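Local structure of Beta/alpha-amylase (3VOC) at residues A[5-17]-A[35-47]. The protein hydrolyses alpha-1,4-glucosidic linkages of starch through its family 14 beta-amylase domain, the part described here, releasing maltose from non-reducing chain ends. Sequence-based numbering, arbitrary orientation.
Sequences DFQASVMGPLAKI and VYAITTDVWWGYV
V10 of strand 7-11 is hydrogen-bonded to strand 37-43 through both its N, to A37 O (3.0 Å), and its O, to T39 N. These are the first two strands of the TIM barrel, parallel and joined through helix 20-32 as a beta-alpha-beta unit. Y36 N to A8 O (2.8 Å) and G12 N to T39 O extend the pairing. Packing is tight here. On one face T39 OG1, a buried hydroxyl oxygen without a polar partner, lies 3.3 Å from M11 CA; on the other, V10 CG2 meets V35 CG1. Farther back along the chain, Q7 lies across the Y36 ring, CG 3.6 Å from its centroid in a CH-pi contact and the amide stacked at 30° to the ring, while Q7 NE2 bonds to K415 O. The ring gets there with CG anti to the backbone N (chi1 179°). A serine replacing Y36 would probably leave the Q7 side chain without its supporting face and freer to turn. Beyond G12 the segments separate, and two waters mediate between L14 and the pair W43 and Y46; W43 also meets H81, which with D41 probably binds substrate. L14 CD1 still touches the indole edge at W43 CZ2, but L14 O otherwise reaches across through the two waters: one accepts from W43 NE1, and the other lies 2.9 Å from Y46 OH.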
loop_
_atom_site.group_PDB
_atom_site.type_symbol
_atom_site.label_atom_id
_atom_site.label_comp_id
_atom_site.label_asym_id
_atom_site.label_seq_id
_atom_site.Cartn_x
_atom_site.Cartn_y
_atom_site.Cartn_z
ATOM N N ASP A 5 0.004 -18.615 14.502
ATOM C CA ASP A 5 -0.211 -17.354 15.201
ATOM C C ASP A 5 -1.326 -16.499 14.564
ATOM O O ASP A 5 -1.434 -15.300 14.831
ATOM C CB ASP A 5 1.125 -16.569 15.290
ATOM C CG ASP A 5 1.695 -16.191 13.912
ATOM O OD1 ASP A 5 1.155 -16.609 12.870
ATOM O OD2 ASP A 5 2.694 -15.459 13.872
ATOM N N PHE A 6 -2.147 -17.113 13.716
ATOM C CA PHE A 6 -3.191 -16.363 13.003
ATOM C C PHE A 6 -4.108 -15.608 13.951
ATOM O O PHE A 6 -4.563 -16.169 14.956
ATOM C CB PHE A 6 -4.040 -17.301 12.156
ATOM C CG PHE A 6 -5.125 -16.604 11.407
ATOM C CD1 PHE A 6 -4.838 -15.933 10.211
ATOM C CD2 PHE A 6 -6.426 -16.583 11.899
ATOM C CE1 PHE A 6 -5.847 -15.276 9.510
ATOM C CE2 PHE A 6 -7.445 -15.913 11.202
ATOM C CZ PHE A 6 -7.148 -15.265 10.001
ATOM N N GLN A 7 -4.385 -14.344 13.640
ATOM C CA GLN A 7 -5.450 -13.614 14.331
ATOM C C GLN A 7 -6.274 -12.798 13.342
ATOM O O GLN A 7 -5.766 -12.402 12.290
ATOM C CB GLN A 7 -4.864 -12.661 15.380
ATOM C CG GLN A 7 -4.116 -13.321 16.526
ATOM C CD GLN A 7 -4.995 -14.181 17.413
ATOM O OE1 GLN A 7 -6.201 -14.003 17.468
ATOM N NE2 GLN A 7 -4.377 -15.126 18.119
ATOM N N ALA A 8 -7.531 -12.535 13.697
ATOM C CA ALA A 8 -8.422 -11.719 12.868
ATOM C C ALA A 8 -8.513 -10.316 13.434
ATOM O O ALA A 8 -8.824 -10.134 14.612
ATOM C CB ALA A 8 -9.808 -12.345 12.783
ATOM N N SER A 9 -8.250 -9.326 12.586
ATOM C CA SER A 9 -8.366 -7.930 12.954
ATOM C C SER A 9 -9.413 -7.238 12.102
ATOM O O SER A 9 -9.909 -7.804 11.132
ATOM C CB SER A 9 -7.018 -7.249 12.767
ATOM O OG SER A 9 -6.088 -7.848 13.658
ATOM N N VAL A 10 -9.754 -6.008 12.476
ATOM C CA VAL A 10 -10.766 -5.240 11.761
ATOM C C VAL A 10 -10.253 -3.804 11.637
ATOM O O VAL A 10 -9.716 -3.242 12.612
ATOM C CB VAL A 10 -12.113 -5.262 12.516
ATOM C CG1 VAL A 10 -13.145 -4.309 11.855
ATOM C CG2 VAL A 10 -12.684 -6.724 12.610
ATOM N N MET A 11 -10.397 -3.241 10.438
ATOM C CA MET A 11 -9.980 -1.867 10.187
ATOM C C MET A 11 -11.007 -0.923 10.793
ATOM O O MET A 11 -12.210 -1.127 10.659
ATOM C CB MET A 11 -9.813 -1.587 8.688
ATOM C CG MET A 11 -9.067 -0.265 8.368
ATOM S SD MET A 11 -8.365 -0.226 6.688
ATOM C CE MET A 11 -7.175 -1.546 6.808
ATOM N N GLY A 12 -10.506 0.103 11.477
ATOM C CA GLY A 12 -11.362 1.110 12.076
ATOM C C GLY A 12 -12.018 2.000 11.026
ATOM O O GLY A 12 -11.752 1.868 9.825
ATOM N N PRO A 13 -12.868 2.930 11.479
ATOM C CA PRO A 13 -13.632 3.737 10.535
ATOM C C PRO A 13 -12.747 4.729 9.781
ATOM O O PRO A 13 -11.643 5.076 10.243
ATOM C CB PRO A 13 -14.655 4.472 11.422
ATOM C CG PRO A 13 -14.135 4.426 12.791
ATOM C CD PRO A 13 -13.046 3.357 12.880
ATOM N N LEU A 14 -13.227 5.170 8.623
ATOM C CA LEU A 14 -12.468 6.130 7.825
ATOM C C LEU A 14 -12.543 7.535 8.426
ATOM O O LEU A 14 -11.508 8.165 8.664
ATOM C CB LEU A 14 -12.958 6.137 6.365
ATOM C CG LEU A 14 -12.216 7.079 5.416
ATOM C CD1 LEU A 14 -10.751 6.675 5.270
ATOM C CD2 LEU A 14 -12.915 7.130 4.022
ATOM N N ALA A 15 -13.776 8.003 8.661
ATOM C CA ALA A 15 -14.055 9.317 9.262
ATOM C C ALA A 15 -13.508 9.453 10.682
ATOM O O ALA A 15 -13.558 8.506 11.466
ATOM C CB ALA A 15 -15.585 9.591 9.256
ATOM N N LYS A 16 -12.976 10.632 11.003
ATOM C CA LYS A 16 -12.470 10.907 12.344
ATOM C C LYS A 16 -13.562 10.602 13.358
ATOM O O LYS A 16 -14.738 10.894 13.111
ATOM C CB LYS A 16 -12.043 12.367 12.462
ATOM C CG LYS A 16 -11.345 12.698 13.764
ATOM C CD LYS A 16 -11.155 14.202 13.879
ATOM C CE LYS A 16 -10.802 14.621 15.295
ATOM N NZ LYS A 16 -10.891 16.109 15.435
ATOM N N ILE A 17 -13.187 9.980 14.470
ATOM C CA ILE A 17 -14.159 9.630 15.489
ATOM C C ILE A 17 -14.641 10.905 16.170
ATOM O O ILE A 17 -13.848 11.622 16.765
ATOM C CB ILE A 17 -13.572 8.703 16.588
ATOM C CG1 ILE A 17 -12.874 7.469 15.982
ATOM C CG2 ILE A 17 -14.669 8.325 17.606
ATOM C CD1 ILE A 17 -13.792 6.542 15.256
ATOM N N VAL A 35 -12.554 -10.846 17.946
ATOM C CA VAL A 35 -11.619 -9.999 17.175
ATOM C C VAL A 35 -10.387 -9.710 18.028
ATOM O O VAL A 35 -10.517 -9.454 19.228
ATOM C CB VAL A 35 -12.309 -8.694 16.691
ATOM C CG1 VAL A 35 -11.293 -7.713 16.102
ATOM C CG2 VAL A 35 -13.392 -9.025 15.661
ATOM N N TYR A 36 -9.208 -9.795 17.412
ATOM C CA TYR A 36 -7.925 -9.636 18.082
ATOM C C TYR A 36 -7.470 -8.188 18.185
ATOM O O TYR A 36 -7.089 -7.719 19.276
ATOM C CB TYR A 36 -6.850 -10.446 17.348
ATOM C CG TYR A 36 -5.452 -10.351 17.935
ATOM C CD1 TYR A 36 -5.142 -10.921 19.182
ATOM C CD2 TYR A 36 -4.432 -9.718 17.224
ATOM C CE1 TYR A 36 -3.829 -10.840 19.710
ATOM C CE2 TYR A 36 -3.140 -9.643 17.724
ATOM C CZ TYR A 36 -2.842 -10.203 18.953
ATOM O OH TYR A 36 -1.554 -10.095 19.397
ATOM N N ALA A 37 -7.469 -7.500 17.038
ATOM C CA ALA A 37 -6.947 -6.137 16.966
ATOM C C ALA A 37 -7.769 -5.227 16.078
ATOM O O ALA A 37 -8.560 -5.692 15.246
ATOM C CB ALA A 37 -5.505 -6.145 16.503
ATOM N N ILE A 38 -7.594 -3.926 16.287
ATOM C CA ILE A 38 -8.118 -2.907 15.390
ATOM C C ILE A 38 -6.947 -2.315 14.613
ATOM O O ILE A 38 -5.942 -1.911 15.220
ATOM C CB ILE A 38 -8.843 -1.772 16.157
ATOM C CG1 ILE A 38 -10.003 -2.326 17.022
ATOM C CG2 ILE A 38 -9.295 -0.645 15.190
ATOM C CD1 ILE A 38 -11.142 -3.009 16.220
ATOM N N THR A 39 -7.052 -2.303 13.279
ATOM C CA THR A 39 -6.050 -1.607 12.441
ATOM C C THR A 39 -6.528 -0.177 12.112
ATOM O O THR A 39 -7.725 0.070 11.914
ATOM C CB THR A 39 -5.671 -2.362 11.142
ATOM O OG1 THR A 39 -6.729 -2.220 10.189
ATOM C CG2 THR A 39 -5.424 -3.872 11.415
ATOM N N THR A 40 -5.583 0.763 12.070
ATOM C CA THR A 40 -5.950 2.178 12.087
ATOM C C THR A 40 -5.005 2.994 11.222
ATOM O O THR A 40 -3.802 3.003 11.468
ATOM C CB THR A 40 -5.864 2.746 13.525
ATOM O OG1 THR A 40 -6.713 1.990 14.398
ATOM C CG2 THR A 40 -6.264 4.245 13.563
ATOM N N ASP A 41 -5.547 3.688 10.221
ATOM C CA ASP A 41 -4.786 4.732 9.552
ATOM C C ASP A 41 -4.424 5.829 10.549
ATOM O O ASP A 41 -5.311 6.486 11.107
ATOM C CB ASP A 41 -5.564 5.346 8.395
ATOM C CG ASP A 41 -5.429 4.547 7.114
ATOM O OD1 ASP A 41 -4.298 4.222 6.708
ATOM O OD2 ASP A 41 -6.463 4.261 6.503
ATOM N N VAL A 42 -3.126 5.987 10.793
ATOM C CA VAL A 42 -2.609 7.090 11.631
ATOM C C VAL A 42 -2.147 8.136 10.633
ATOM O O VAL A 42 -1.023 8.072 10.098
ATOM C CB VAL A 42 -1.506 6.604 12.607
ATOM C CG1 VAL A 42 -1.001 7.733 13.509
ATOM C CG2 VAL A 42 -2.039 5.432 13.468
ATOM N N TRP A 43 -3.058 9.065 10.327
ATOM C CA TRP A 43 -2.850 10.006 9.210
ATOM C C TRP A 43 -1.723 11.019 9.477
ATOM O O TRP A 43 -1.762 11.766 10.459
ATOM C CB TRP A 43 -4.154 10.761 8.892
ATOM C CG TRP A 43 -5.227 9.872 8.366
ATOM C CD1 TRP A 43 -6.341 9.456 9.024
ATOM C CD2 TRP A 43 -5.269 9.257 7.070
ATOM N NE1 TRP A 43 -7.082 8.628 8.215
ATOM C CE2 TRP A 43 -6.446 8.486 7.013
ATOM C CE3 TRP A 43 -4.415 9.281 5.954
ATOM C CZ2 TRP A 43 -6.806 7.731 5.882
ATOM C CZ3 TRP A 43 -4.774 8.536 4.818
ATOM C CH2 TRP A 43 -5.963 7.771 4.794
ATOM N N TRP A 44 -0.736 11.067 8.588
ATOM C CA TRP A 44 0.307 12.085 8.691
ATOM C C TRP A 44 -0.283 13.495 8.838
ATOM O O TRP A 44 0.189 14.306 9.661
ATOM C CB TRP A 44 1.233 12.018 7.473
ATOM C CG TRP A 44 2.583 12.669 7.701
ATOM C CD1 TRP A 44 3.093 13.162 8.901
ATOM C CD2 TRP A 44 3.612 12.854 6.725
ATOM N NE1 TRP A 44 4.359 13.648 8.698
ATOM C CE2 TRP A 44 4.704 13.471 7.378
ATOM C CE3 TRP A 44 3.718 12.554 5.348
ATOM C CZ2 TRP A 44 5.882 13.806 6.705
ATOM C CZ3 TRP A 44 4.885 12.864 4.690
ATOM C CH2 TRP A 44 5.960 13.493 5.367
ATOM N N GLY A 45 -1.332 13.761 8.052
ATOM C CA GLY A 45 -2.013 15.060 8.028
ATOM C C GLY A 45 -2.650 15.434 9.361
ATOM O O GLY A 45 -2.873 16.609 9.621
ATOM N N TYR A 46 -2.948 14.427 10.188
ATOM C CA TYR A 46 -3.498 14.638 11.523
ATOM C C TYR A 46 -2.429 14.906 12.570
ATOM O O TYR A 46 -2.703 15.583 13.565
ATOM C CB TYR A 46 -4.268 13.404 12.003
ATOM C CG TYR A 46 -5.693 13.254 11.512
ATOM C CD1 TYR A 46 -6.178 13.998 10.444
ATOM C CD2 TYR A 46 -6.551 12.311 12.104
ATOM C CE1 TYR A 46 -7.496 13.834 9.976
ATOM C CE2 TYR A 46 -7.870 12.146 11.652
ATOM C CZ TYR A 46 -8.329 12.903 10.589
ATOM O OH TYR A 46 -9.616 12.739 10.120
ATOM N N VAL A 47 -1.243 14.327 12.393
ATOM C CA VAL A 47 -0.298 14.261 13.504
ATOM C C VAL A 47 0.922 15.170 13.370
ATOM O O VAL A 47 1.637 15.364 14.336
ATOM C CB VAL A 47 0.171 12.800 13.804
ATOM C CG1 VAL A 47 -1.028 11.887 14.061
ATOM C CG2 VAL A 47 1.038 12.240 12.646
HETATM O O HOH W 1 -9.211 6.925 8.817
HETATM O O HOH W 2 -9.882 9.830 10.099
#